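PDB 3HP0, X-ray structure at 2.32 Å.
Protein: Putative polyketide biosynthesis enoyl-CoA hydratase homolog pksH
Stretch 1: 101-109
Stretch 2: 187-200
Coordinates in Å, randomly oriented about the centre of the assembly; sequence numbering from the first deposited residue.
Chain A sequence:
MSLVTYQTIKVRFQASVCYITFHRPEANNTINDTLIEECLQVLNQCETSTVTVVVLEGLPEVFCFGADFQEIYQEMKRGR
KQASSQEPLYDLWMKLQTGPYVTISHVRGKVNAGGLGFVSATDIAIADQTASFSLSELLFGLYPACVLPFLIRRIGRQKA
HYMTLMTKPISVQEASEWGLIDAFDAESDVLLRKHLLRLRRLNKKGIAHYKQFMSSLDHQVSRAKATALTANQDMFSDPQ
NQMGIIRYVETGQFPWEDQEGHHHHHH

Stretch 1, residues 101-109: YVTISHVRG
Stretch 2, residues 187-200: ESDVLLRKHLLRLR

Residues 102-107 form a strand and residues 190-199 a helix that runs alongside it, nearly antiparallel: the N-to-C directions differ by 170° and the axes approach to 10.5 Å. The register is fixed by two CA-CA pairs, Val102 to Leu199 at 8.0 Å and His106 to Leu192 at 7.6 Å, so the start of the strand faces the end of the helix. Together the stretches bury 397 Å², counting both sides.

Strand phi/psi values run from -88/121 at Val102 through -136/135 at Ile104 to -122/103 at His106. The resulting alternation sends the CA-to-CB bonds of Val102, Ile104 and His106 toward the helix, while those of Thr103 and Val107 point away; Thr103 OG1 and Ser105 OG are hydrogen-bonded elsewhere in the structure. In the helix, phi lies between -56° and -78° and psi between -28° and -51°. Leu192, His195 and Leu199 point toward the strand, a spacing of three and four residues that follows the helical repeat.

The apolar part of the contact centres on Ile104. Its m,t rotamer (chi1 -51°, chi2 178°) extends CD1 into a group of leucine methyls: CD1 lies 3.5 Å from Leu199 CD1, 4.0 Å from Leu196 CD2 and 4.3 Å from Leu192 CD1. These leucines take two conformations. Leu199 (-70°, 176°) and Leu196 (-63°, -178°) are m,t, whereas Leu192 is t,p (171°, 53°). Leu196 starts sideways, but its end comes nearer the strand. Val102, with chi1 at 170° (t), places CG1 4.0 Å from Leu199 CD1, so that one methyl of Leu199 touches both strand residues.

Polar chemistry gathers at the other end, where the loop 187-189 enters the helix. His106 adopts chi1 -179° (t) and chi2 29°, which carries its ring to this loop. NE2 donates a hydrogen bond to Asp189 OD1 at 3.3 Å, with an N-H...acceptor angle of 144°, long and somewhat bent. Leu192 CD2 covers one face of the ring, 4.3 Å from His106 CD2, and Ser188 O lies at the edge near the ring plane.

Asp189 occupies the N-cap position, yet its side chain makes no capping bond. At chi1 -102°, between wells, and chi2 0°, the carboxylate instead serves the strand side: besides the histidine bond, OD1 forms a salt bridge with Arg108 NH2 at 3.3 Å. The m,t,t arginine (chi1 -54°, chi2 164°, chi3 168°, chi4 -77°) reaches it in extended form, with OD1 at the guanidinium edge. Ser188, chi1 68° (p), sets OG over one guanidinium face, 3.9 Å from Arg108 CZ; this buried hydroxyl has no polar partner in the model. Arg108 NH2 is also 3.2 Å from Ser188 O, but the angle is too poor for a hydrogen bond.

Within the helix, His195 (chi1 -81°, chi2 75°) folds back so that ND1 donates to Leu191 O at 2.7 Å and 166°.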

# COMPACT_ATOMS: atom_id res chain seq x y z
N TYR A 101 11.00 13.16 -1.99
CA TYR A 101 9.74 13.81 -1.66
C TYR A 101 9.10 13.07 -0.50
O TYR A 101 9.37 11.90 -0.28
CB TYR A 101 8.79 13.81 -2.86
CG TYR A 101 8.85 12.56 -3.70
CD1 TYR A 101 8.52 11.32 -3.15
CD2 TYR A 101 9.30 12.60 -5.02
CE1 TYR A 101 8.63 10.15 -3.88
CE2 TYR A 101 9.41 11.44 -5.77
CZ TYR A 101 9.08 10.21 -5.19
OH TYR A 101 9.24 9.04 -5.90
N VAL A 102 8.26 13.78 0.24
CA VAL A 102 7.57 13.21 1.37
C VAL A 102 6.27 12.62 0.83
O VAL A 102 5.48 13.33 0.21
CB VAL A 102 7.29 14.30 2.42
CG1 VAL A 102 6.36 13.78 3.51
CG2 VAL A 102 8.63 14.76 3.03
N THR A 103 6.08 11.32 1.03
CA THR A 103 4.87 10.68 0.55
C THR A 103 3.86 10.57 1.68
O THR A 103 4.24 10.34 2.83
CB THR A 103 5.17 9.29 -0.08
OG1 THR A 103 5.73 8.42 0.91
CG2 THR A 103 6.15 9.44 -1.24
N ILE A 104 2.59 10.74 1.34
CA ILE A 104 1.51 10.71 2.32
C ILE A 104 0.31 9.91 1.86
O ILE A 104 -0.15 10.07 0.74
CB ILE A 104 0.95 12.13 2.63
CG1 ILE A 104 2.08 13.09 2.98
CG2 ILE A 104 -0.05 12.05 3.78
CD1 ILE A 104 1.57 14.49 3.24
N SER A 105 -0.19 9.08 2.76
CA SER A 105 -1.39 8.29 2.52
C SER A 105 -2.53 9.03 3.19
O SER A 105 -2.40 9.52 4.32
CB SER A 105 -1.29 6.91 3.16
OG SER A 105 -0.56 6.02 2.35
N HIS A 106 -3.65 9.12 2.48
CA HIS A 106 -4.83 9.77 3.02
C HIS A 106 -5.88 8.68 2.95
O HIS A 106 -6.42 8.38 1.88
CB HIS A 106 -5.22 10.98 2.18
CG HIS A 106 -6.41 11.71 2.69
ND1 HIS A 106 -6.74 11.74 4.03
CD2 HIS A 106 -7.36 12.44 2.06
CE1 HIS A 106 -7.84 12.46 4.20
NE2 HIS A 106 -8.23 12.90 3.01
N VAL A 107 -6.17 8.08 4.10
CA VAL A 107 -7.09 6.97 4.18
C VAL A 107 -8.48 7.22 4.77
O VAL A 107 -8.63 7.88 5.79
CB VAL A 107 -6.47 5.80 4.98
CG1 VAL A 107 -6.48 4.54 4.14
CG2 VAL A 107 -5.04 6.14 5.39
N ARG A 108 -9.47 6.65 4.10
CA ARG A 108 -10.87 6.71 4.52
C ARG A 108 -11.45 5.34 4.17
O ARG A 108 -11.22 4.84 3.06
CB ARG A 108 -11.65 7.76 3.72
CG ARG A 108 -11.13 9.19 3.67
CD ARG A 108 -11.85 9.90 2.52
NE ARG A 108 -11.68 11.35 2.49
CZ ARG A 108 -12.31 12.21 3.29
NH1 ARG A 108 -13.18 11.76 4.20
NH2 ARG A 108 -12.09 13.51 3.18
N GLY A 109 -12.17 4.72 5.09
CA GLY A 109 -12.77 3.43 4.77
C GLY A 109 -11.96 2.18 5.04
O GLY A 109 -10.92 2.21 5.69
N GLU A 187 -12.06 15.28 10.46
CA GLU A 187 -11.83 16.22 9.38
C GLU A 187 -10.47 15.97 8.71
O GLU A 187 -9.55 16.78 8.83
CB GLU A 187 -11.89 17.66 9.89
CG GLU A 187 -13.28 18.07 10.31
CD GLU A 187 -13.31 19.49 10.87
OE1 GLU A 187 -12.63 19.73 11.89
OE2 GLU A 187 -14.02 20.34 10.28
N SER A 188 -10.36 14.85 8.02
CA SER A 188 -9.13 14.51 7.34
C SER A 188 -9.19 15.10 5.94
O SER A 188 -9.61 14.46 4.98
CB SER A 188 -8.95 12.99 7.26
OG SER A 188 -9.93 12.44 6.40
N ASP A 189 -8.78 16.35 5.87
CA ASP A 189 -8.73 17.16 4.65
C ASP A 189 -8.10 18.38 5.29
O ASP A 189 -7.10 18.92 4.81
CB ASP A 189 -10.15 17.50 4.15
CG ASP A 189 -10.58 16.63 2.97
OD1 ASP A 189 -9.81 15.75 2.53
OD2 ASP A 189 -11.72 16.83 2.47
N VAL A 190 -8.71 18.77 6.40
CA VAL A 190 -8.22 19.88 7.19
C VAL A 190 -6.92 19.40 7.79
O VAL A 190 -5.93 20.12 7.84
CB VAL A 190 -9.20 20.22 8.33
CG1 VAL A 190 -8.58 21.30 9.22
CG2 VAL A 190 -10.55 20.67 7.76
N LEU A 191 -6.94 18.16 8.25
CA LEU A 191 -5.78 17.52 8.87
C LEU A 191 -4.66 17.41 7.83
O LEU A 191 -3.49 17.64 8.13
CB LEU A 191 -6.16 16.14 9.40
CG LEU A 191 -5.05 15.40 10.14
CD1 LEU A 191 -4.55 16.27 11.27
CD2 LEU A 191 -5.56 14.05 10.65
N LEU A 192 -5.04 17.06 6.60
CA LEU A 192 -4.07 16.95 5.53
C LEU A 192 -3.44 18.32 5.28
O LEU A 192 -2.22 18.45 5.25
CB LEU A 192 -4.74 16.42 4.25
CG LEU A 192 -3.90 16.44 2.97
CD1 LEU A 192 -2.57 15.73 3.19
CD2 LEU A 192 -4.68 15.76 1.85
N ARG A 193 -4.28 19.34 5.11
CA ARG A 193 -3.79 20.69 4.88
C ARG A 193 -2.85 21.19 5.96
O ARG A 193 -1.91 21.93 5.66
CB ARG A 193 -4.96 21.67 4.71
CG ARG A 193 -5.61 21.64 3.34
CD ARG A 193 -6.56 22.83 3.14
NE ARG A 193 -7.73 22.75 4.00
CZ ARG A 193 -8.79 21.97 3.77
NH1 ARG A 193 -8.82 21.21 2.68
NH2 ARG A 193 -9.80 21.95 4.62
N LYS A 194 -3.08 20.81 7.21
CA LYS A 194 -2.19 21.26 8.28
C LYS A 194 -0.81 20.62 8.12
O LYS A 194 0.21 21.19 8.53
CB LYS A 194 -2.76 20.90 9.65
CG LYS A 194 -4.11 21.56 9.94
CD LYS A 194 -4.56 21.30 11.38
CE LYS A 194 -5.87 22.02 11.68
NZ LYS A 194 -6.36 21.71 13.06
N HIS A 195 -0.79 19.44 7.51
CA HIS A 195 0.45 18.73 7.25
C HIS A 195 1.16 19.35 6.05
O HIS A 195 2.35 19.66 6.11
CB HIS A 195 0.18 17.24 7.01
CG HIS A 195 -0.01 16.44 8.26
ND1 HIS A 195 -1.16 16.50 9.02
CD2 HIS A 195 0.83 15.62 8.93
CE1 HIS A 195 -1.02 15.75 10.10
NE2 HIS A 195 0.18 15.20 10.06
N LEU A 196 0.42 19.54 4.96
CA LEU A 196 0.99 20.15 3.75
C LEU A 196 1.54 21.53 4.06
O LEU A 196 2.57 21.94 3.54
CB LEU A 196 -0.06 20.25 2.65
CG LEU A 196 -0.60 18.90 2.16
CD1 LEU A 196 -1.60 19.13 1.03
CD2 LEU A 196 0.55 18.01 1.70
N LEU A 197 0.85 22.23 4.94
CA LEU A 197 1.26 23.57 5.34
C LEU A 197 2.65 23.49 5.97
O LEU A 197 3.53 24.27 5.62
CB LEU A 197 0.24 24.13 6.33
CG LEU A 197 -0.07 25.62 6.34
CD1 LEU A 197 -0.24 26.15 4.92
CD2 LEU A 197 -1.36 25.84 7.14
N ARG A 198 2.87 22.55 6.88
CA ARG A 198 4.17 22.40 7.51
C ARG A 198 5.22 21.82 6.57
O ARG A 198 6.38 22.22 6.62
CB ARG A 198 4.08 21.51 8.76
CG ARG A 198 3.18 22.03 9.87
CD ARG A 198 3.86 21.91 11.23
NE ARG A 198 5.12 22.65 11.23
CZ ARG A 198 5.91 22.79 12.29
NH1 ARG A 198 5.58 22.26 13.45
NH2 ARG A 198 7.04 23.48 12.18
N LEU A 199 4.83 20.87 5.73
CA LEU A 199 5.75 20.23 4.80
C LEU A 199 6.36 21.25 3.83
O LEU A 199 7.56 21.17 3.52
CB LEU A 199 5.04 19.09 4.06
CG LEU A 199 4.77 17.94 5.07
CD1 LEU A 199 3.97 16.80 4.42
CD2 LEU A 199 6.13 17.47 5.60
N ARG A 200 5.55 22.18 3.33
CA ARG A 200 6.11 23.24 2.49
C ARG A 200 6.83 23.91 3.65
O ARG A 200 6.30 23.93 4.74
CB ARG A 200 4.99 24.13 1.91
CG ARG A 200 4.21 24.93 2.94
CD ARG A 200 2.97 25.59 2.33
NE ARG A 200 3.15 27.02 2.09
CZ ARG A 200 2.17 27.84 1.70
NH1 ARG A 200 0.95 27.37 1.50
NH2 ARG A 200 2.42 29.13 1.52